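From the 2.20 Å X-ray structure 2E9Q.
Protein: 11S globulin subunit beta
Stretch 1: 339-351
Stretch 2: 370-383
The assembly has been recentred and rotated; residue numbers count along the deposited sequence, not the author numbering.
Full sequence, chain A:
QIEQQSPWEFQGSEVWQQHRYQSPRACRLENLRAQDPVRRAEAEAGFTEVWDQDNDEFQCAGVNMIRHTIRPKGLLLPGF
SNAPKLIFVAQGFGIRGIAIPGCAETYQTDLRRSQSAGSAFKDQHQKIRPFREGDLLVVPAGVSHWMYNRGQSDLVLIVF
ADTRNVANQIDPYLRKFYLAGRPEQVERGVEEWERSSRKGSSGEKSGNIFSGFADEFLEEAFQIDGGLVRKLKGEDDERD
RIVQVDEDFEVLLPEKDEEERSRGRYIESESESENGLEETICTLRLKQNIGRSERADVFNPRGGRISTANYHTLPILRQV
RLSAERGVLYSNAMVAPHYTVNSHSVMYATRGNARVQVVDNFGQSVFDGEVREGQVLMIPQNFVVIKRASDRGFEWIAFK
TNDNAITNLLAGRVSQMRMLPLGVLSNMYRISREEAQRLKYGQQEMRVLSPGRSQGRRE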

ATOM      1  N   TYR A 339      -7.450 -22.830   3.956  1.00 42.16           N
ATOM      2  CA  TYR A 339      -6.952 -21.556   4.412  1.00 43.86           C
ATOM      3  C   TYR A 339      -7.090 -20.585   3.252  1.00 39.93           C
ATOM      4  O   TYR A 339      -7.163 -20.994   2.094  1.00 42.18           O
ATOM      5  CB  TYR A 339      -5.490 -21.671   4.849  1.00 34.10           C
ATOM      6  CG  TYR A 339      -4.542 -22.009   3.733  1.00 44.20           C
ATOM      7  CD1 TYR A 339      -4.317 -23.335   3.343  1.00 44.46           C
ATOM      8  CD2 TYR A 339      -3.846 -21.002   3.078  1.00 41.76           C
ATOM      9  CE1 TYR A 339      -3.412 -23.633   2.337  1.00 36.72           C
ATOM     10  CE2 TYR A 339      -2.958 -21.288   2.085  1.00 44.36           C
ATOM     11  CZ  TYR A 339      -2.732 -22.595   1.713  1.00 43.58           C
ATOM     12  OH  TYR A 339      -1.804 -22.832   0.718  1.00 41.68           O
ATOM     13  N   THR A 340      -7.150 -19.298   3.559  1.00 44.07           N
ATOM     14  CA  THR A 340      -7.258 -18.304   2.518  1.00 38.87           C
ATOM     15  C   THR A 340      -5.868 -17.774   2.291  1.00 43.39           C
ATOM     16  O   THR A 340      -5.214 -17.284   3.210  1.00 38.89           O
ATOM     17  CB  THR A 340      -8.181 -17.165   2.918  1.00 42.26           C
ATOM     18  OG1 THR A 340      -9.482 -17.696   3.178  1.00 46.50           O
ATOM     19  CG2 THR A 340      -8.267 -16.127   1.789  1.00 44.05           C
ATOM     20  N   VAL A 341      -5.417 -17.867   1.054  1.00 39.00           N
ATOM     21  CA  VAL A 341      -4.081 -17.441   0.739  1.00 38.37           C
ATOM     22  C   VAL A 341      -3.865 -15.947   0.661  1.00 48.05           C
ATOM     23  O   VAL A 341      -2.755 -15.478   0.898  1.00 45.43           O
ATOM     24  CB  VAL A 341      -3.589 -18.098  -0.584  1.00 50.87           C
ATOM     25  CG1 VAL A 341      -4.639 -19.088  -1.108  1.00 42.46           C
ATOM     26  CG2 VAL A 341      -3.261 -17.039  -1.626  1.00 35.49           C
ATOM     27  N   ASN A 342      -4.912 -15.191   0.360  1.00 40.54           N
ATOM     28  CA  ASN A 342      -4.721 -13.765   0.192  1.00 44.77           C
ATOM     29  C   ASN A 342      -5.550 -12.807   1.032  1.00 42.66           C
ATOM     30  O   ASN A 342      -5.595 -11.619   0.721  1.00 43.87           O
ATOM     31  CB  ASN A 342      -4.903 -13.421  -1.281  1.00 43.95           C
ATOM     32  CG  ASN A 342      -6.308 -13.691  -1.760  1.00 51.93           C
ATOM     33  OD1 ASN A 342      -7.009 -14.542  -1.210  1.00 48.04           O
ATOM     34  ND2 ASN A 342      -6.727 -12.978  -2.795  1.00 48.47           N
ATOM     35  N   SER A 343      -6.220 -13.291   2.074  1.00 38.42           N
ATOM     36  CA  SER A 343      -6.965 -12.360   2.915  1.00 42.26           C
ATOM     37  C   SER A 343      -7.396 -12.921   4.257  1.00 42.98           C
ATOM     38  O   SER A 343      -7.288 -14.122   4.514  1.00 40.94           O
ATOM     39  CB  SER A 343      -8.201 -11.829   2.186  1.00 43.27           C
ATOM     40  OG  SER A 343      -9.238 -12.782   2.184  1.00 45.82           O
ATOM     41  N   HIS A 344      -7.857 -12.022   5.119  1.00 34.45           N
ATOM     42  CA  HIS A 344      -8.351 -12.410   6.423  1.00 38.35           C
ATOM     43  C   HIS A 344      -9.801 -12.753   6.160  1.00 42.63           C
ATOM     44  O   HIS A 344     -10.382 -12.314   5.156  1.00 41.00           O
ATOM     45  CB  HIS A 344      -8.267 -11.243   7.407  1.00 35.39           C
ATOM     46  CG  HIS A 344      -6.879 -10.732   7.611  1.00 39.37           C
ATOM     47  ND1 HIS A 344      -5.895 -11.480   8.222  1.00 43.64           N
ATOM     48  CD2 HIS A 344      -6.304  -9.555   7.270  1.00 38.17           C
ATOM     49  CE1 HIS A 344      -4.772 -10.783   8.249  1.00 40.75           C
ATOM     50  NE2 HIS A 344      -4.994  -9.612   7.678  1.00 36.77           N
ATOM     51  N   SER A 345     -10.396 -13.532   7.046  1.00 38.77           N
ATOM     52  CA  SER A 345     -11.777 -13.913   6.860  1.00 36.59           C
ATOM     53  C   SER A 345     -12.510 -13.648   8.164  1.00 45.29           C
ATOM     54  O   SER A 345     -12.290 -14.336   9.164  1.00 43.76           O
ATOM     55  CB  SER A 345     -11.844 -15.389   6.460  1.00 38.90           C
ATOM     56  OG  SER A 345     -13.180 -15.800   6.214  1.00 53.36           O
ATOM     57  N   VAL A 346     -13.374 -12.640   8.152  1.00 40.23           N
ATOM     58  CA  VAL A 346     -14.123 -12.267   9.341  1.00 38.89           C
ATOM     59  C   VAL A 346     -15.539 -12.847   9.312  1.00 46.03           C
ATOM     60  O   VAL A 346     -16.453 -12.296   8.689  1.00 41.69           O
ATOM     61  CB  VAL A 346     -14.151 -10.731   9.472  1.00 37.30           C
ATOM     62  CG1 VAL A 346     -14.709 -10.317  10.811  1.00 36.66           C
ATOM     63  CG2 VAL A 346     -12.741 -10.184   9.297  1.00 38.25           C
ATOM     64  N   MET A 347     -15.705 -13.968  10.009  1.00 48.48           N
ATOM     65  CA  MET A 347     -16.981 -14.676  10.062  1.00 46.11           C
ATOM     66  C   MET A 347     -17.987 -14.268  11.131  1.00 43.86           C
ATOM     67  O   MET A 347     -17.693 -14.301  12.322  1.00 45.38           O
ATOM     68  CB  MET A 347     -16.728 -16.177  10.197  1.00 45.95           C
ATOM     69  CG  MET A 347     -17.992 -16.975  10.415  1.00 51.57           C
ATOM     70  SD  MET A 347     -17.702 -18.734  10.513  1.00 56.36           S
ATOM     71  CE  MET A 347     -17.239 -19.048   8.923  1.00 67.66           C
ATOM     72  N   TYR A 348     -19.178 -13.883  10.691  1.00 34.85           N
ATOM     73  CA  TYR A 348     -20.269 -13.530  11.590  1.00 41.77           C
ATOM     74  C   TYR A 348     -21.325 -14.636  11.436  1.00 48.18           C
ATOM     75  O   TYR A 348     -21.840 -14.863  10.335  1.00 44.65           O
ATOM     76  CB  TYR A 348     -20.895 -12.193  11.211  1.00 37.04           C
ATOM     77  CG  TYR A 348     -22.134 -11.888  12.009  1.00 47.82           C
ATOM     78  CD1 TYR A 348     -22.052 -11.270  13.254  1.00 42.16           C
ATOM     79  CD2 TYR A 348     -23.396 -12.274  11.543  1.00 40.80           C
ATOM     80  CE1 TYR A 348     -23.200 -11.045  14.026  1.00 45.75           C
ATOM     81  CE2 TYR A 348     -24.542 -12.053  12.301  1.00 36.91           C
ATOM     82  CZ  TYR A 348     -24.444 -11.442  13.538  1.00 49.83           C
ATOM     83  OH  TYR A 348     -25.585 -11.216  14.281  1.00 40.60           O
ATOM     84  N   ALA A 349     -21.646 -15.318  12.530  1.00 42.59           N
ATOM     85  CA  ALA A 349     -22.626 -16.398  12.492  1.00 45.47           C
ATOM     86  C   ALA A 349     -24.051 -15.842  12.458  1.00 44.88           C
ATOM     87  O   ALA A 349     -24.460 -15.120  13.364  1.00 47.18           O
ATOM     88  CB  ALA A 349     -22.437 -17.307  13.699  1.00 45.73           C
ATOM     89  N   THR A 350     -24.803 -16.170  11.410  1.00 44.22           N
ATOM     90  CA  THR A 350     -26.175 -15.667  11.293  1.00 48.62           C
ATOM     91  C   THR A 350     -27.198 -16.622  11.896  1.00 43.03           C
ATOM     92  O   THR A 350     -28.310 -16.223  12.199  1.00 46.44           O
ATOM     93  CB  THR A 350     -26.569 -15.405   9.826  1.00 39.38           C
ATOM     94  OG1 THR A 350     -26.347 -16.591   9.057  1.00 45.60           O
ATOM     95  CG2 THR A 350     -25.740 -14.270   9.246  1.00 36.12           C
ATOM     96  N   ARG A 351     -26.821 -17.880  12.070  1.00 47.45           N
ATOM     97  CA  ARG A 351     -27.738 -18.849  12.657  1.00 48.83           C
ATOM     98  C   ARG A 351     -27.041 -20.132  13.063  1.00 41.23           C
ATOM     99  O   ARG A 351     -26.039 -20.514  12.477  1.00 48.23           O
ATOM    100  CB  ARG A 351     -28.852 -19.193  11.666  1.00 54.04           C
ATOM    101  CG  ARG A 351     -30.248 -18.824  12.139  1.00 61.83           C
ATOM    102  CD  ARG A 351     -31.251 -19.667  11.392  1.00 63.88           C
ATOM    103  NE  ARG A 351     -30.860 -21.064  11.507  1.00 71.75           N
ATOM    104  CZ  ARG A 351     -30.762 -21.901  10.485  1.00 74.79           C
ATOM    105  NH1 ARG A 351     -30.384 -23.158  10.692  1.00 83.10           N
ATOM    106  NH2 ARG A 351     -31.043 -21.482   9.261  1.00 83.94           N
ATOM    107  N   GLU A 370     -16.662 -23.309  20.152  1.00 55.75           N
ATOM    108  CA  GLU A 370     -17.903 -23.032  19.460  1.00 60.20           C
ATOM    109  C   GLU A 370     -18.046 -21.589  19.017  1.00 58.60           C
ATOM    110  O   GLU A 370     -17.468 -20.683  19.606  1.00 57.12           O
ATOM    111  CB  GLU A 370     -19.091 -23.353  20.369  1.00 63.41           C
ATOM    112  CG  GLU A 370     -19.285 -24.818  20.688  1.00 85.47           C
ATOM    113  CD  GLU A 370     -19.651 -25.627  19.463  1.00 95.71           C
ATOM    114  OE1 GLU A 370     -18.765 -26.342  18.941  1.00 99.63           O
ATOM    115  OE2 GLU A 370     -20.822 -25.539  19.015  1.00 99.06           O
ATOM    116  N   VAL A 371     -18.839 -21.404  17.968  1.00 55.95           N
ATOM    117  CA  VAL A 371     -19.171 -20.095  17.442  1.00 46.52           C
ATOM    118  C   VAL A 371     -20.685 -20.186  17.344  1.00 50.51           C
ATOM    119  O   VAL A 371     -21.215 -21.113  16.729  1.00 48.11           O
ATOM    120  CB  VAL A 371     -18.593 -19.848  16.035  1.00 40.53           C
ATOM    121  CG1 VAL A 371     -18.978 -18.464  15.575  1.00 39.19           C
ATOM    122  CG2 VAL A 371     -17.088 -19.974  16.052  1.00 43.04           C
ATOM    123  N   ARG A 372     -21.382 -19.245  17.964  1.00 51.34           N
ATOM    124  CA  ARG A 372     -22.832 -19.274  17.945  1.00 55.61           C
ATOM    125  C   ARG A 372     -23.404 -18.043  17.258  1.00 61.11           C
ATOM    126  O   ARG A 372     -22.731 -17.012  17.142  1.00 57.40           O
ATOM    127  CB  ARG A 372     -23.373 -19.356  19.374  1.00 54.44           C
ATOM    128  CG  ARG A 372     -22.650 -20.357  20.249  1.00 70.01           C
ATOM    129  CD  ARG A 372     -23.336 -20.525  21.595  1.00 72.85           C
ATOM    130  NE  ARG A 372     -22.531 -21.318  22.521  1.00 81.06           N
ATOM    131  CZ  ARG A 372     -22.025 -22.521  22.249  1.00 89.55           C
ATOM    132  NH1 ARG A 372     -22.229 -23.096  21.065  1.00 83.94           N
ATOM    133  NH2 ARG A 372     -21.305 -23.153  23.168  1.00 91.04           N
ATOM    134  N   GLU A 373     -24.651 -18.168  16.808  1.00 59.42           N
ATOM    135  CA  GLU A 373     -25.355 -17.081  16.140  1.00 51.11           C
ATOM    136  C   GLU A 373     -25.057 -15.789  16.866  1.00 46.29           C
ATOM    137  O   GLU A 373     -25.111 -15.743  18.089  1.00 45.75           O
ATOM    138  CB  GLU A 373     -26.870 -17.335  16.154  1.00 53.69           C
ATOM    139  CG  GLU A 373     -27.712 -16.233  15.493  1.00 62.39           C
ATOM    140  CD  GLU A 373     -27.964 -15.026  16.398  1.00 68.65           C
ATOM    141  OE1 GLU A 373     -28.120 -13.905  15.865  1.00 72.61           O
ATOM    142  OE2 GLU A 373     -28.025 -15.191  17.638  1.00 73.31           O
ATOM    143  N   GLY A 374     -24.735 -14.747  16.108  1.00 44.01           N
ATOM    144  CA  GLY A 374     -24.457 -13.459  16.714  1.00 41.33           C
ATOM    145  C   GLY A 374     -23.000 -13.224  17.042  1.00 38.93           C
ATOM    146  O   GLY A 374     -22.624 -12.110  17.405  1.00 41.02           O
ATOM    147  N   GLN A 375     -22.176 -14.258  16.908  1.00 36.29           N
ATOM    148  CA  GLN A 375     -20.763 -14.117  17.219  1.00 42.47           C
ATOM    149  C   GLN A 375     -19.869 -13.955  15.995  1.00 47.93           C
ATOM    150  O   GLN A 375     -20.240 -14.339  14.886  1.00 42.22           O
ATOM    151  CB  GLN A 375     -20.273 -15.319  18.030  1.00 45.13           C
ATOM    152  CG  GLN A 375     -20.981 -15.521  19.366  1.00 44.57           C
ATOM    153  CD  GLN A 375     -20.342 -16.638  20.178  1.00 48.15           C
ATOM    154  OE1 GLN A 375     -20.083 -17.730  19.664  1.00 45.74           O
ATOM    155  NE2 GLN A 375     -20.081 -16.365  21.450  1.00 50.17           N
ATOM    156  N   VAL A 376     -18.675 -13.409  16.233  1.00 49.28           N
ATOM    157  CA  VAL A 376     -17.677 -13.173  15.194  1.00 41.91           C
ATOM    158  C   VAL A 376     -16.330 -13.850  15.473  1.00 40.53           C
ATOM    159  O   VAL A 376     -15.766 -13.706  16.554  1.00 41.65           O
ATOM    160  CB  VAL A 376     -17.406 -11.660  15.040  1.00 48.52           C
ATOM    161  CG1 VAL A 376     -16.301 -11.428  13.992  1.00 41.44           C
ATOM    162  CG2 VAL A 376     -18.702 -10.935  14.662  1.00 44.86           C
ATOM    163  N   LEU A 377     -15.826 -14.594  14.494  1.00 42.20           N
ATOM    164  CA  LEU A 377     -14.528 -15.241  14.602  1.00 37.22           C
ATOM    165  C   LEU A 377     -13.691 -14.721  13.432  1.00 39.35           C
ATOM    166  O   LEU A 377     -14.067 -14.882  12.276  1.00 46.16           O
ATOM    167  CB  LEU A 377     -14.638 -16.765  14.522  1.00 31.76           C
ATOM    168  CG  LEU A 377     -13.267 -17.473  14.529  1.00 41.28           C
ATOM    169  CD1 LEU A 377     -12.550 -17.251  15.863  1.00 41.36           C
ATOM    170  CD2 LEU A 377     -13.451 -18.953  14.281  1.00 34.96           C
ATOM    171  N   MET A 378     -12.569 -14.082  13.751  1.00 40.32           N
ATOM    172  CA  MET A 378     -11.658 -13.511  12.763  1.00 34.60           C
ATOM    173  C   MET A 378     -10.631 -14.577  12.454  1.00 42.62           C
ATOM    174  O   MET A 378      -9.876 -14.972  13.340  1.00 50.03           O
ATOM    175  CB  MET A 378     -10.970 -12.283  13.377  1.00 46.37           C
ATOM    176  CG  MET A 378     -10.547 -11.161  12.428  1.00 58.96           C
ATOM    177  SD  MET A 378      -9.216 -11.529  11.262  1.00 58.61           S
ATOM    178  CE  MET A 378      -7.789 -11.228  12.272  1.00 52.78           C
ATOM    179  N   ILE A 379     -10.621 -15.077  11.220  1.00 43.53           N
ATOM    180  CA  ILE A 379      -9.653 -16.088  10.807  1.00 31.95           C
ATOM    181  C   ILE A 379      -8.548 -15.406  10.001  1.00 44.61           C
ATOM    182  O   ILE A 379      -8.780 -14.941   8.880  1.00 40.77           O
ATOM    183  CB  ILE A 379     -10.286 -17.153   9.906  1.00 44.88           C
ATOM    184  CG1 ILE A 379     -11.559 -17.713  10.551  1.00 48.36           C
ATOM    185  CG2 ILE A 379      -9.264 -18.238   9.601  1.00 33.83           C
ATOM    186  CD1 ILE A 379     -11.311 -18.691  11.659  1.00 57.77           C
ATOM    187  N   PRO A 380      -7.325 -15.342  10.556  1.00 46.05           N
ATOM    188  CA  PRO A 380      -6.208 -14.702   9.852  1.00 39.17           C
ATOM    189  C   PRO A 380      -5.785 -15.391   8.547  1.00 43.34           C
ATOM    190  O   PRO A 380      -5.914 -16.609   8.383  1.00 37.85           O
ATOM    191  CB  PRO A 380      -5.077 -14.728  10.885  1.00 34.82           C
ATOM    192  CG  PRO A 380      -5.800 -14.759  12.201  1.00 40.34           C
ATOM    193  CD  PRO A 380      -6.938 -15.708  11.933  1.00 44.63           C
ATOM    194  N   GLN A 381      -5.274 -14.575   7.633  1.00 39.59           N
ATOM    195  CA  GLN A 381      -4.770 -15.026   6.356  1.00 39.47           C
ATOM    196  C   GLN A 381      -3.793 -16.188   6.584  1.00 43.81           C
ATOM    197  O   GLN A 381      -2.925 -16.124   7.471  1.00 32.80           O
ATOM    198  CB  GLN A 381      -4.042 -13.860   5.669  1.00 42.72           C
ATOM    199  CG  GLN A 381      -3.387 -14.205   4.331  1.00 47.77           C
ATOM    200  CD  GLN A 381      -2.396 -13.140   3.865  1.00 52.89           C
ATOM    201  OE1 GLN A 381      -1.838 -13.240   2.775  1.00 46.21           O
ATOM    202  NE2 GLN A 381      -2.171 -12.123   4.698  1.00 48.98           N
ATOM    203  N   ASN A 382      -3.969 -17.243   5.790  1.00 36.91           N
ATOM    204  CA  ASN A 382      -3.135 -18.450   5.816  1.00 42.77           C
ATOM    205  C   ASN A 382      -3.338 -19.426   6.969  1.00 37.91           C
ATOM    206  O   ASN A 382      -2.783 -20.524   6.945  1.00 43.27           O
ATOM    207  CB  ASN A 382      -1.644 -18.094   5.758  1.00 46.91           C
ATOM    208  CG  ASN A 382      -1.287 -17.288   4.538  1.00 55.10           C
ATOM    209  OD1 ASN A 382      -1.609 -17.664   3.409  1.00 54.15           O
ATOM    210  ND2 ASN A 382      -0.608 -16.167   4.756  1.00 63.47           N
ATOM    211  N   PHE A 383      -4.107 -19.043   7.977  1.00 36.72           N
ATOM    212  CA  PHE A 383      -4.339 -19.946   9.098  1.00 37.98           C
ATOM    213  C   PHE A 383      -5.315 -21.035   8.639  1.00 44.78           C
ATOM    214  O   PHE A 383      -6.331 -20.748   8.001  1.00 39.58           O
ATOM    215  CB  PHE A 383      -4.884 -19.178  10.317  1.00 35.37           C
ATOM    216  CG  PHE A 383      -3.815 -18.426  11.108  1.00 40.26           C
ATOM    217  CD1 PHE A 383      -3.960 -18.239  12.493  1.00 39.44           C
ATOM    218  CD2 PHE A 383      -2.670 -17.925  10.485  1.00 36.55           C
ATOM    219  CE1 PHE A 383      -2.987 -17.572  13.241  1.00 43.07           C
ATOM    220  CE2 PHE A 383      -1.673 -17.248  11.230  1.00 40.28           C
ATOM    221  CZ  PHE A 383      -1.835 -17.073  12.610  1.00 36.85           C
TER
HETATM  222  O   HOH W   1      -6.983 -18.619   6.263  1.00 39.73           O
HETATM  223  O   HOH W   2      -8.134 -16.088   6.383  1.00 37.19           O
HETATM  224  O   HOH W   3     -27.858 -12.319  13.173  1.00 52.67           O

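The strand that begins at S345 runs antiparallel to strand 376-379, and their backbones satisfy each other in the alternating pattern of such a pair. S345 N donates to I379 O (2.8 Å) and I379 N returns to S345 O (2.7 Å); two residues on, M347 N to L377 O and L377 N to M347 O are both 2.9 Å. The ladder continues past the second strand's start: A349 N donates to Q375 O (2.9 Å), and G374 N to A349 O (2.8 Å), nearly straight at 175°. That last donor sits in the type II turn from R372 to Q375, which Q375 N closes on R372 O (2.8 Å). Glycine suits position 374, because at phi 92° a CB would jam against the preceding carbonyl oxygen. The turn also uses a side chain: R372 N donates to Q375 OE1 at 2.6 Å.

Between the hydrogen-bonded pairs, V346 faces M378 and Y348 faces V376, with all four side chains on one face of the sheet. Branched valines pack closely here, V346 CG1 lying 3.7 Å from V376 CG1, while V376 CG2 meets the edge of the Y348 ring at CD1 (3.6 Å). Tyrosine adds a polar end to this apolar ring: water 3 lies 2.8 Å from Y348 OH and donates to E373 OE1 (3.1 Å), linking groups themselves 4.0 Å apart.

Beyond I379 a second type II turn, P380 to F383, takes over. H344 suits its place because ND1 accepts from Q381 N (3.2 Å), leaving NE2 to bond elsewhere in the structure. N382 N, at a positive phi that asparagine tolerates well, donates to T340 O (2.9 Å). Two waters join the stretches here: T340 N donates to water 1 (2.8 Å), which also lies 2.8 Å from F383 O, and water 2 sits 2.8 Å from both S343 O and I379 O.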